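Local coordinates for putative transcriptional regulator protein (Vibrio parahaemolyticus, PDB 3ER6), which is of unknown function but probably regulates transcription, the chain being the DJ-1/PfpI-like part of a protein that also carries an AraC-type DNA-binding region, at residues N8-A13 / Q70-T75; L14-R19 / G81-P86; M44-T49 / P65-Q70; T75-I80 / K110-D115; T116-V121 / L165-Y170. The protein carries 1 engineered substitution. All coordinates share one frame; numbering follows the deposited sequence.

Contact 1 (N8-A13 / Q70-T75); sequences NLRVVA and QSFDFT
A strand-to-loop contact, held by an arginine and a V12–F72 CH-pi contact, joins strand 9-14 to the loop that leads into its sheet neighbour, strand 77-80. It belongs to the three-layer alpha/beta/alpha fold of the DJ-1/PfpI family and lies near the start of that strand pair. R10 stretches from the strand with CG anti to the backbone N (chi1 176°) and bends at chi3, which brings the guanidinium round to the loop. R10 NH1 donates to F74 O at 3.0 Å; the acceptor lies almost in the guanidinium plane, while the donor stands above the carbonyl plane and so off the lone pairs. F72 CD1 and CE1 lie over one guanidinium face, with R10 NE 3.9 Å from F72 CD1 and the two planes turned 62° apart. The F74 ring meets the same NH1 with its edge. V12 CG2 stands over a face of F72, 3.8 Å from the ring centroid and 17° off the normal, a buried CH-pi contact. The F72 ring also meets that of H46, which extends this cluster to strand 43-48. T75 OG1, anti to its own N, comes within 2.9 Å of R10 O, but I77 O is the closer of two acceptors competing for its proton. Water 1 accepts from D73 N at 2.9 Å and, weakly, from R10 NH1 at 3.2 Å.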
# COMPACT_ATOMS: atom_id res chain seq x y z
N ASN A 8 -6.69 6.82 -24.49
CA ASN A 8 -5.58 6.28 -23.69
C ASN A 8 -5.27 7.25 -22.55
O ASN A 8 -5.54 8.45 -22.67
CB ASN A 8 -4.34 5.99 -24.55
CG ASN A 8 -4.24 4.50 -24.97
OD1 ASN A 8 -4.92 4.06 -25.90
ND2 ASN A 8 -3.37 3.71 -24.27
N LEU A 9 -4.80 6.71 -21.43
CA LEU A 9 -4.43 7.51 -20.26
C LEU A 9 -3.16 6.90 -19.74
O LEU A 9 -3.01 5.68 -19.70
CB LEU A 9 -5.49 7.45 -19.17
CG LEU A 9 -6.81 8.14 -19.49
CD1 LEU A 9 -7.77 7.94 -18.31
CD2 LEU A 9 -6.58 9.62 -19.81
N ARG A 10 -2.23 7.75 -19.36
CA ARG A 10 -0.96 7.30 -18.84
C ARG A 10 -0.73 7.78 -17.42
O ARG A 10 -0.89 8.98 -17.14
CB ARG A 10 0.18 7.84 -19.70
CG ARG A 10 1.55 7.46 -19.13
CD ARG A 10 2.67 8.02 -20.04
NE ARG A 10 2.72 7.26 -21.30
CZ ARG A 10 3.20 7.73 -22.47
NH1 ARG A 10 3.68 8.98 -22.53
NH2 ARG A 10 3.21 6.95 -23.57
N VAL A 11 -0.34 6.86 -16.54
CA VAL A 11 0.10 7.27 -15.20
C VAL A 11 1.57 6.90 -15.06
O VAL A 11 1.95 5.76 -15.38
CB VAL A 11 -0.70 6.54 -14.08
CG1 VAL A 11 -0.18 7.00 -12.67
CG2 VAL A 11 -2.26 6.81 -14.26
N VAL A 12 2.40 7.86 -14.69
CA VAL A 12 3.80 7.53 -14.33
C VAL A 12 3.91 7.72 -12.80
O VAL A 12 3.42 8.73 -12.23
CB VAL A 12 4.83 8.43 -15.10
CG1 VAL A 12 6.27 8.10 -14.65
CG2 VAL A 12 4.65 8.24 -16.66
N ALA A 13 4.44 6.71 -12.12
CA ALA A 13 4.56 6.77 -10.66
C ALA A 13 6.03 6.70 -10.26
O ALA A 13 6.69 5.66 -10.38
CB ALA A 13 3.78 5.58 -10.03
N GLN A 70 13.10 9.16 -17.95
CA GLN A 70 13.50 9.99 -19.10
C GLN A 70 12.74 9.61 -20.37
O GLN A 70 12.62 10.42 -21.27
CB GLN A 70 15.04 9.93 -19.38
CG GLN A 70 15.96 10.52 -18.36
CD GLN A 70 16.39 9.52 -17.31
OE1 GLN A 70 15.70 8.50 -17.10
NE2 GLN A 70 17.50 9.81 -16.58
N SER A 71 12.15 8.41 -20.46
CA SER A 71 11.35 8.07 -21.65
C SER A 71 9.98 8.75 -21.71
O SER A 71 9.27 8.58 -22.69
CB SER A 71 11.15 6.55 -21.75
OG SER A 71 12.39 5.89 -21.78
N PHE A 72 9.59 9.47 -20.67
CA PHE A 72 8.27 10.07 -20.62
C PHE A 72 8.33 11.57 -20.81
O PHE A 72 8.78 12.28 -19.94
CB PHE A 72 7.53 9.66 -19.31
CG PHE A 72 7.36 8.17 -19.17
CD1 PHE A 72 6.41 7.49 -19.91
CD2 PHE A 72 8.17 7.43 -18.32
CE1 PHE A 72 6.28 6.11 -19.85
CE2 PHE A 72 8.03 6.06 -18.22
CZ PHE A 72 7.11 5.37 -18.98
N ASP A 73 7.96 12.06 -21.99
CA ASP A 73 7.85 13.51 -22.22
C ASP A 73 6.51 14.04 -21.83
O ASP A 73 6.38 15.23 -21.57
CB ASP A 73 8.00 13.85 -23.70
CG ASP A 73 9.41 13.81 -24.15
OD1 ASP A 73 10.33 13.94 -23.28
OD2 ASP A 73 9.59 13.64 -25.40
N PHE A 74 5.52 13.14 -21.83
CA PHE A 74 4.11 13.47 -21.54
C PHE A 74 3.53 12.44 -20.57
O PHE A 74 3.93 11.29 -20.61
CB PHE A 74 3.28 13.46 -22.86
CG PHE A 74 1.79 13.20 -22.67
CD1 PHE A 74 0.88 14.26 -22.59
CD2 PHE A 74 1.30 11.90 -22.55
CE1 PHE A 74 -0.48 14.04 -22.38
CE2 PHE A 74 -0.05 11.66 -22.37
CZ PHE A 74 -0.95 12.73 -22.29
N THR A 75 2.61 12.85 -19.71
CA THR A 75 1.77 11.88 -18.97
C THR A 75 0.52 12.64 -18.49
O THR A 75 0.58 13.84 -18.27
CB THR A 75 2.52 11.26 -17.72
OG1 THR A 75 1.74 10.21 -17.12
CG2 THR A 75 2.86 12.36 -16.62
O HOH W 1 6.26 10.49 -23.69

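Contact 2 (L14-R19 / G81-P86); sequences LAPTGR and GSIGDP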
# COMPACT_ATOMS: atom_id res chain seq x y z
N LEU A 14 6.57 7.82 -9.80
CA LEU A 14 7.92 7.89 -9.32
C LEU A 14 7.98 7.45 -7.86
O LEU A 14 7.33 8.07 -6.98
CB LEU A 14 8.41 9.34 -9.42
CG LEU A 14 9.78 9.64 -8.84
CD1 LEU A 14 10.91 8.92 -9.70
CD2 LEU A 14 9.93 11.14 -8.80
N ALA A 15 8.78 6.40 -7.61
CA ALA A 15 8.97 5.82 -6.26
C ALA A 15 10.38 6.15 -5.84
O ALA A 15 11.35 5.52 -6.29
CB ALA A 15 8.71 4.25 -6.30
N PRO A 16 10.54 7.21 -5.05
CA PRO A 16 11.88 7.62 -4.72
C PRO A 16 12.71 6.67 -3.82
O PRO A 16 13.91 6.73 -3.86
CB PRO A 16 11.68 8.96 -4.02
CG PRO A 16 10.44 9.55 -4.76
CD PRO A 16 9.53 8.27 -4.82
N THR A 17 12.07 5.83 -3.00
CA THR A 17 12.82 4.97 -2.07
C THR A 17 12.10 3.66 -1.77
O THR A 17 10.88 3.65 -1.51
CB THR A 17 13.15 5.71 -0.72
OG1 THR A 17 13.76 4.79 0.21
CG2 THR A 17 11.94 6.25 -0.07
N GLY A 18 12.86 2.55 -1.73
CA GLY A 18 12.28 1.28 -1.36
C GLY A 18 11.95 1.18 0.14
O GLY A 18 11.29 0.27 0.57
N ARG A 19 12.37 2.15 0.92
CA ARG A 19 11.96 2.18 2.32
C ARG A 19 10.46 2.44 2.48
O ARG A 19 9.84 1.96 3.45
CB ARG A 19 12.77 3.25 3.08
CG ARG A 19 14.34 3.06 3.08
CD ARG A 19 14.80 1.77 3.84
NE ARG A 19 14.70 0.60 2.96
CZ ARG A 19 14.76 -0.66 3.39
NH1 ARG A 19 14.63 -1.66 2.55
NH2 ARG A 19 14.92 -0.93 4.68
N GLY A 81 5.84 9.54 -5.08
CA GLY A 81 5.72 8.85 -3.77
C GLY A 81 6.60 9.40 -2.64
O GLY A 81 7.29 10.42 -2.79
N SER A 82 6.60 8.68 -1.51
CA SER A 82 7.41 8.98 -0.34
C SER A 82 8.89 9.14 -0.62
O SER A 82 9.50 8.42 -1.43
CB SER A 82 7.22 7.88 0.72
OG SER A 82 7.84 8.28 1.92
N ILE A 83 9.50 10.11 0.07
CA ILE A 83 10.94 10.21 0.04
C ILE A 83 11.55 9.78 1.35
O ILE A 83 12.75 9.97 1.58
CB ILE A 83 11.45 11.65 -0.41
CG1 ILE A 83 10.96 12.79 0.53
CG2 ILE A 83 11.03 11.96 -1.86
CD1 ILE A 83 11.73 14.18 0.27
N GLY A 84 10.72 9.19 2.21
CA GLY A 84 11.15 8.86 3.59
C GLY A 84 11.44 10.14 4.39
O GLY A 84 10.70 11.10 4.29
N ASP A 85 12.54 10.17 5.12
CA ASP A 85 12.87 11.33 5.90
C ASP A 85 13.49 12.38 5.01
O ASP A 85 14.61 12.20 4.49
CB ASP A 85 13.85 10.96 7.01
CG ASP A 85 14.24 12.16 7.89
OD1 ASP A 85 13.86 13.34 7.67
OD2 ASP A 85 14.98 11.88 8.84
N PRO A 86 12.78 13.49 4.83
CA PRO A 86 13.23 14.53 3.88
C PRO A 86 14.60 15.08 4.26
O PRO A 86 15.36 15.53 3.39
CB PRO A 86 12.14 15.59 3.94
CG PRO A 86 10.89 14.82 4.44
CD PRO A 86 11.45 13.77 5.41
O HOH W 2 9.12 5.99 -2.61
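P16 and T17 both turn their CB atoms toward the 81-86 loop, and the S82 carbonyl is their main common neighbour. S82 O reaches P16 CB and P16 CD equally, at 3.4 Å, with CG scarcely farther, so the pyrrolidine ring lies against the carbonyl oxygen through three of its carbons. T17 CG2, placed in the crowded position between its own N and carbonyl carbon, comes to 3.5 Å from the same S82 O. I83 has CG1 in the crowded position (chi1 60°), which puts I83 CG2 beside the backbone N and sets it 3.8 Å from P16 CB; the same CG2 also packs on V120 of helix 117-124, while CG1 leads away from P16. The two loops follow the C-terminal ends of the adjacent parallel strands 9-14 and 77-80, the rim where alpha/beta proteins of the glutaminase-like clan usually hold their active sites, and their touching parts run only 19° apart. One more sheet-like hydrogen bond joins the strand ends: G81 N gives to L14 O at 2.8 Å, nearly along the C=O axis. Beyond it, water 2 bridges the two backbones, accepting from T17 N at 3.0 Å and lying 2.7 Å from S82 O, one of several acceptors within its reach. Each loop also folds on itself through an ST turn: T17 OG1 accepts from R19 N at 3.1 Å, and S82 OG from G84 N at 3.0 Å. S82 OG is further bonded to D115 OD2, while D85 OD1 caps L87 N at the start of helix 86-89.

Contact 3 (M44-T49 / P65-Q70); sequences MTHVVT and PTAQWQ
The W69 indole carries the side-chain amide of its own neighbour Q70 on one face, with Q70 CD 3.4 Å above the plane over the centre, and receives T49 O at its edge, 3.4 Å from W69 CD1. Next to CD1 on the ring, NE1 is hydrogen-bonded to P50 O, and the indole also meets W100 of helix 95-106, so the ring is fixed from several directions. The H46 imidazole is less engaged here: A67 CB approaches it obliquely. V48 carries the aliphatic part of the contact, crossing W69 at about a right angle. V48 CG2, in the crowded position, lies 3.9 Å from W69 CB, while V48 CG1, beside the backbone N, touches A67 O at 3.7 Å. Strand 43-48 is an edge strand of the central sheet within this chain, and segment 65-70 folds against it without any direct hydrogen bond. Two waters fill that role: water 3 accepts from T66 N at 2.9 Å and lies within reach of V47 O, and water 4 links T49 N to A67 O (2.8 Å to the latter). P65 CB abuts V47 O at 3.5 Å. The second subunit reaches this edge too, its G60 O accepting from T66 OG1 and its I61 packing on V47.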
# COMPACT_ATOMS: atom_id res chain seq x y z
N MET A 44 -2.61 2.93 -19.00
CA MET A 44 -1.26 2.41 -18.85
C MET A 44 -0.52 3.06 -17.70
O MET A 44 -0.50 4.30 -17.57
CB MET A 44 -0.41 2.45 -20.14
CG MET A 44 -0.81 3.43 -21.24
SD MET A 44 -0.01 3.06 -22.88
CE MET A 44 0.16 1.28 -22.64
N THR A 45 0.05 2.24 -16.83
CA THR A 45 0.81 2.77 -15.69
C THR A 45 2.27 2.31 -15.70
O THR A 45 2.60 1.24 -16.26
CB THR A 45 0.15 2.39 -14.33
OG1 THR A 45 0.36 1.00 -14.09
CG2 THR A 45 -1.39 2.66 -14.35
N HIS A 46 3.16 3.12 -15.13
CA HIS A 46 4.59 2.78 -15.11
C HIS A 46 5.20 3.21 -13.81
O HIS A 46 5.11 4.38 -13.46
CB HIS A 46 5.36 3.48 -16.27
CG HIS A 46 4.70 3.36 -17.61
ND1 HIS A 46 5.05 2.38 -18.51
CD2 HIS A 46 3.69 4.07 -18.18
CE1 HIS A 46 4.29 2.50 -19.59
NE2 HIS A 46 3.47 3.52 -19.42
N VAL A 47 5.81 2.28 -13.08
CA VAL A 47 6.69 2.67 -11.98
C VAL A 47 8.08 3.03 -12.49
O VAL A 47 8.68 2.28 -13.27
CB VAL A 47 6.77 1.55 -10.91
CG1 VAL A 47 7.83 1.83 -9.88
CG2 VAL A 47 5.35 1.36 -10.23
N VAL A 48 8.59 4.16 -12.05
CA VAL A 48 9.97 4.61 -12.34
C VAL A 48 10.70 4.99 -11.06
O VAL A 48 10.07 5.35 -10.05
CB VAL A 48 10.03 5.82 -13.33
CG1 VAL A 48 9.49 5.38 -14.70
CG2 VAL A 48 9.28 7.05 -12.75
N THR A 49 12.02 4.86 -11.07
CA THR A 49 12.82 5.16 -9.90
C THR A 49 13.80 6.26 -10.27
O THR A 49 14.15 6.45 -11.45
CB THR A 49 13.56 3.92 -9.36
OG1 THR A 49 14.61 3.57 -10.29
CG2 THR A 49 12.54 2.69 -9.09
N PRO A 65 12.06 -2.03 -12.23
CA PRO A 65 11.14 -1.39 -13.22
C PRO A 65 11.43 -1.78 -14.65
O PRO A 65 12.47 -2.35 -14.94
CB PRO A 65 11.43 0.13 -13.06
CG PRO A 65 12.87 0.20 -12.53
CD PRO A 65 13.03 -1.07 -11.64
N THR A 66 10.53 -1.42 -15.57
CA THR A 66 10.78 -1.71 -16.95
C THR A 66 10.58 -0.46 -17.83
O THR A 66 10.41 -0.57 -19.05
CB THR A 66 9.90 -2.89 -17.45
OG1 THR A 66 8.52 -2.58 -17.23
CG2 THR A 66 10.28 -4.22 -16.71
N ALA A 67 10.71 0.71 -17.22
CA ALA A 67 10.77 1.95 -17.99
C ALA A 67 11.67 2.90 -17.22
O ALA A 67 11.79 2.78 -15.99
CB ALA A 67 9.36 2.51 -18.15
N GLN A 68 12.31 3.82 -17.95
CA GLN A 68 13.11 4.93 -17.38
C GLN A 68 12.27 6.22 -17.36
O GLN A 68 11.49 6.46 -18.29
CB GLN A 68 14.39 5.13 -18.21
CG GLN A 68 15.32 3.91 -18.15
CD GLN A 68 16.71 4.19 -18.72
OE1 GLN A 68 16.82 4.87 -19.72
NE2 GLN A 68 17.78 3.65 -18.07
N TRP A 69 12.41 7.03 -16.31
CA TRP A 69 11.62 8.27 -16.22
C TRP A 69 11.88 9.19 -17.42
O TRP A 69 10.95 9.89 -17.88
CB TRP A 69 11.83 8.99 -14.89
CG TRP A 69 13.24 9.51 -14.56
CD1 TRP A 69 14.19 8.88 -13.79
CD2 TRP A 69 13.83 10.75 -14.97
NE1 TRP A 69 15.31 9.65 -13.71
CE2 TRP A 69 15.12 10.81 -14.41
CE3 TRP A 69 13.37 11.83 -15.75
CZ2 TRP A 69 15.97 11.92 -14.59
CZ3 TRP A 69 14.22 12.92 -15.95
CH2 TRP A 69 15.51 12.95 -15.41
N GLN A 70 13.10 9.16 -17.95
CA GLN A 70 13.50 9.99 -19.10
C GLN A 70 12.74 9.61 -20.37
O GLN A 70 12.62 10.42 -21.27
CB GLN A 70 15.04 9.93 -19.38
CG GLN A 70 15.96 10.52 -18.36
CD GLN A 70 16.39 9.52 -17.31
OE1 GLN A 70 15.70 8.50 -17.10
NE2 GLN A 70 17.50 9.81 -16.58
O HOH W 3 8.17 0.06 -14.68
O HOH W 4 12.90 3.78 -13.60

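Contact 4 (T75-I80 / K110-D115); sequences TNILII and KIVAID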
# COMPACT_ATOMS: atom_id res chain seq x y z
N THR A 75 2.61 12.85 -19.71
CA THR A 75 1.77 11.88 -18.97
C THR A 75 0.52 12.64 -18.49
O THR A 75 0.58 13.84 -18.27
CB THR A 75 2.52 11.26 -17.72
OG1 THR A 75 1.74 10.21 -17.12
CG2 THR A 75 2.86 12.36 -16.62
N ASN A 76 -0.59 11.94 -18.30
CA ASN A 76 -1.81 12.56 -17.82
C ASN A 76 -1.65 12.81 -16.33
O ASN A 76 -2.03 13.88 -15.83
CB ASN A 76 -3.02 11.66 -18.08
CG ASN A 76 -3.23 11.39 -19.56
OD1 ASN A 76 -2.81 10.35 -20.10
ND2 ASN A 76 -3.88 12.33 -20.24
N ILE A 77 -1.14 11.77 -15.63
CA ILE A 77 -0.93 11.86 -14.17
C ILE A 77 0.52 11.47 -13.83
O ILE A 77 1.06 10.52 -14.41
CB ILE A 77 -1.84 10.90 -13.40
CG1 ILE A 77 -3.33 11.20 -13.70
CG2 ILE A 77 -1.56 10.98 -11.91
CD1 ILE A 77 -4.24 9.92 -13.41
N LEU A 78 1.14 12.24 -12.92
CA LEU A 78 2.42 11.85 -12.33
C LEU A 78 2.17 11.67 -10.84
O LEU A 78 1.68 12.59 -10.20
CB LEU A 78 3.54 12.89 -12.59
CG LEU A 78 4.86 12.70 -11.79
CD1 LEU A 78 5.71 11.49 -12.29
CD2 LEU A 78 5.77 13.96 -11.75
N ILE A 79 2.52 10.50 -10.28
CA ILE A 79 2.50 10.34 -8.82
C ILE A 79 3.92 10.42 -8.28
O ILE A 79 4.84 9.78 -8.80
CB ILE A 79 1.86 8.98 -8.41
CG1 ILE A 79 0.52 8.85 -9.10
CG2 ILE A 79 1.75 8.85 -6.84
CD1 ILE A 79 -0.14 7.54 -8.86
N ILE A 80 4.11 11.25 -7.27
CA ILE A 80 5.38 11.33 -6.62
C ILE A 80 5.20 10.70 -5.26
O ILE A 80 4.48 11.23 -4.38
CB ILE A 80 5.84 12.78 -6.46
CG1 ILE A 80 5.93 13.48 -7.85
CG2 ILE A 80 7.11 12.87 -5.63
CD1 ILE A 80 6.11 15.01 -7.66
N LYS A 110 -1.46 16.21 -14.39
CA LYS A 110 -1.85 16.23 -12.97
C LYS A 110 -0.68 15.73 -12.13
O LYS A 110 -0.03 14.74 -12.53
CB LYS A 110 -3.11 15.39 -12.69
CG LYS A 110 -4.36 15.92 -13.38
CD LYS A 110 -5.53 14.94 -13.11
CE LYS A 110 -6.78 15.39 -13.83
NZ LYS A 110 -7.03 16.80 -13.48
N ILE A 111 -0.38 16.41 -11.01
CA ILE A 111 0.74 16.03 -10.13
C ILE A 111 0.15 15.59 -8.79
O ILE A 111 -0.48 16.38 -8.04
CB ILE A 111 1.75 17.19 -9.89
CG1 ILE A 111 2.15 17.93 -11.18
CG2 ILE A 111 3.00 16.73 -9.08
CD1 ILE A 111 2.89 17.01 -12.27
N VAL A 112 0.36 14.33 -8.45
CA VAL A 112 -0.25 13.78 -7.23
C VAL A 112 0.91 13.43 -6.31
O VAL A 112 1.76 12.61 -6.68
CB VAL A 112 -1.05 12.46 -7.53
CG1 VAL A 112 -1.66 11.94 -6.21
CG2 VAL A 112 -2.15 12.65 -8.63
N ALA A 113 0.97 14.06 -5.14
CA ALA A 113 2.10 13.88 -4.24
C ALA A 113 1.54 13.28 -2.97
O ALA A 113 0.56 13.81 -2.42
CB ALA A 113 2.78 15.25 -3.92
N ILE A 114 2.14 12.16 -2.53
CA ILE A 114 1.65 11.40 -1.38
C ILE A 114 2.74 11.28 -0.33
O ILE A 114 3.92 11.11 -0.70
CB ILE A 114 1.11 9.96 -1.88
CG1 ILE A 114 2.21 9.10 -2.48
CG2 ILE A 114 0.03 10.16 -2.99
CD1 ILE A 114 1.73 7.67 -2.87
N ASP A 115 2.36 11.39 0.97
CA ASP A 115 3.30 11.22 2.04
C ASP A 115 4.37 12.31 1.82
O ASP A 115 4.04 13.41 1.36
CB ASP A 115 3.92 9.80 2.03
CG ASP A 115 4.69 9.44 3.35
OD1 ASP A 115 4.68 10.20 4.35
OD2 ASP A 115 5.29 8.37 3.39
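A beta-alpha-beta crossover ends here: strand 77-80 leads through helices 86-89 and 95-106 into strand 110-114, which returns parallel beside it, axes 4.7 Å apart at closest approach and 19° from aligned. Five backbone bonds zip the pair: K110 N to N76 O, L78 N to K110 O, V112 N to L78 O, I80 N to V112 O, and I114 N to I80 O, the last the longest at 3.1 Å. All but the first run nearly along the acceptor's C=O axis. Both strands lie in the middle of the sheet that forms the core of this DJ-1/PfpI-like domain. I77 CG2 and V112 CG2 lie side by side at 3.7 Å under helix 173-184, while I79 and I114 face helix 22-37. K110 is extended through chi2 and chi3 and bent at chi4; its NZ hydrogen-bonds to Y164 OH and N162 OD1 and forms a salt bridge with E182. The face of L78, I80, I111 and A113 turns to helices 95-106 and 117-124; there I80 CD1 meets I111 CG2 at 3.8 Å. Past I114, a turn with positive phi at D115 (60°) joins strand 110-114 to helix 117-124, a shape consistent with the family's nucleophile elbow. D115 OD1 is hydrogen-bonded to H135 NE2.

Contact 5 (T116-V121 / L165-Y170); sequences TGIFVV and LSSGPY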
# COMPACT_ATOMS: atom_id res chain seq x y z
N THR A 116 5.63 12.02 2.15
CA THR A 116 6.71 13.05 2.00
C THR A 116 7.03 13.47 0.53
O THR A 116 7.78 14.40 0.30
CB THR A 116 7.99 12.68 2.77
OG1 THR A 116 8.50 11.42 2.34
CG2 THR A 116 7.70 12.61 4.27
N GLY A 117 6.46 12.79 -0.45
CA GLY A 117 6.40 13.33 -1.85
C GLY A 117 5.89 14.76 -1.83
O GLY A 117 6.21 15.58 -2.74
N ILE A 118 5.10 15.11 -0.81
CA ILE A 118 4.65 16.52 -0.68
C ILE A 118 5.83 17.52 -0.54
O ILE A 118 5.78 18.63 -1.09
CB ILE A 118 3.55 16.71 0.43
CG1 ILE A 118 2.28 15.94 0.04
CG2 ILE A 118 3.23 18.26 0.64
CD1 ILE A 118 1.38 15.61 1.18
N PHE A 119 6.91 17.10 0.12
CA PHE A 119 8.09 17.94 0.29
C PHE A 119 8.70 18.21 -1.10
O PHE A 119 9.28 19.29 -1.33
CB PHE A 119 9.15 17.26 1.18
CG PHE A 119 8.85 17.32 2.66
CD1 PHE A 119 7.77 16.62 3.20
CD2 PHE A 119 9.67 18.08 3.52
CE1 PHE A 119 7.51 16.68 4.57
CE2 PHE A 119 9.38 18.15 4.88
CZ PHE A 119 8.31 17.44 5.40
N VAL A 120 8.63 17.23 -2.01
CA VAL A 120 9.14 17.41 -3.38
C VAL A 120 8.34 18.49 -4.15
O VAL A 120 8.92 19.42 -4.76
CB VAL A 120 9.11 16.07 -4.19
CG1 VAL A 120 9.67 16.29 -5.60
CG2 VAL A 120 9.90 14.96 -3.44
N VAL A 121 7.02 18.39 -4.11
CA VAL A 121 6.23 19.43 -4.81
C VAL A 121 6.41 20.83 -4.10
O VAL A 121 6.43 21.86 -4.78
CB VAL A 121 4.71 19.07 -4.96
CG1 VAL A 121 4.57 17.79 -5.75
CG2 VAL A 121 4.07 18.93 -3.62
N LEU A 165 -2.49 16.83 -3.25
CA LEU A 165 -1.70 16.45 -2.13
C LEU A 165 -2.49 15.51 -1.20
O LEU A 165 -3.64 15.80 -0.81
CB LEU A 165 -1.28 17.68 -1.28
CG LEU A 165 -0.60 18.89 -1.96
CD1 LEU A 165 -0.24 19.94 -0.87
CD2 LEU A 165 0.67 18.47 -2.75
N SER A 166 -1.85 14.41 -0.79
CA SER A 166 -2.49 13.49 0.13
C SER A 166 -1.42 13.04 1.21
O SER A 166 -0.49 12.31 0.89
CB SER A 166 -3.09 12.28 -0.61
OG SER A 166 -3.57 11.33 0.36
N SER A 167 -1.56 13.54 2.45
CA SER A 167 -0.62 13.25 3.56
C SER A 167 -0.37 11.75 3.79
O SER A 167 0.76 11.31 3.93
CB SER A 167 -1.14 13.82 4.88
OG SER A 167 -1.11 15.22 4.82
N GLY A 168 -1.43 10.97 3.83
CA GLY A 168 -1.34 9.58 4.17
C GLY A 168 -0.83 9.42 5.60
O GLY A 168 -1.27 10.15 6.52
N PRO A 169 0.14 8.50 5.81
CA PRO A 169 1.01 7.91 4.77
C PRO A 169 0.39 6.80 3.89
O PRO A 169 0.90 6.58 2.76
CB PRO A 169 2.22 7.38 5.58
CG PRO A 169 1.58 7.11 7.01
CD PRO A 169 0.67 8.29 7.18
N TYR A 170 -0.64 6.09 4.37
CA TYR A 170 -1.15 4.93 3.61
C TYR A 170 -2.56 5.05 3.05
O TYR A 170 -2.97 4.23 2.19
CB TYR A 170 -1.05 3.59 4.39
CG TYR A 170 0.40 3.36 4.65
CD1 TYR A 170 1.25 3.02 3.60
CD2 TYR A 170 0.95 3.61 5.92
CE1 TYR A 170 2.64 2.85 3.84
CE2 TYR A 170 2.34 3.47 6.16
CZ TYR A 170 3.15 3.09 5.09
OH TYR A 170 4.51 2.96 5.26
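The first turns of helix 117-124 pack against the end of strand 163-166, with I118 CA 6.5 Å from L165 CA, before the strand gives way to a loop with a cis peptide bond between G168 and P169. Within the helix end F119 N bonds back to T116 O at 2.8 Å. No hydrogen bond crosses between the segments; the contact is made by three aliphatic side chains. V121 and L165 lie alongside one another, pointing opposite ways, and the closest pair of the interface is V121 CG2, in the crowded position beside its backbone, against L165 CD2 at 3.5 Å. I118 crosses L165 obliquely: its CG2, anti to the backbone N, touches L165 CD1 at 4.1 Å, while CG1 comes equally near L165 CD2. I118 CD1 reaches on along the strand to the S166–S167 peptide, 3.8 Å from S166 C. This is helix-on-sheet packing of an alpha/beta/alpha sandwich, in which A113 of the adjoining strand 110-114 touches all three of I118, V121 and L165. S166 turns its CB away from the helix, and its OG is hydrogen-bonded to H172 ND1. Farther on, the loop reaches the dimer interface, where Y170 OH bonds E29 OE1 of the second subunit.

Overall arrangement
Contacts 1, 3, 4 and 5 all reach the central sheet, whose strands run 43-48, 9-14, 77-80, 110-114, 163-166, 157-160. Contacts 1 and 3 lie at one side, centres 8 Å apart, and share Q70; contact 1 shares T75 with contact 4, their centres 10 Å apart. The centre of contact 5 sits 10 Å from that of contact 4, joined through A113 O to S166 N (3.0 Å), and about 20 Å from that of contact 3, though both touch the second subunit. Contact 2 gathers the loops at the strands' C-terminal ends: T116 OG1 of contact 5 holds I83 N at 2.8 Å, and contact 4 reaches it through D115, around the position where relatives keep their active site.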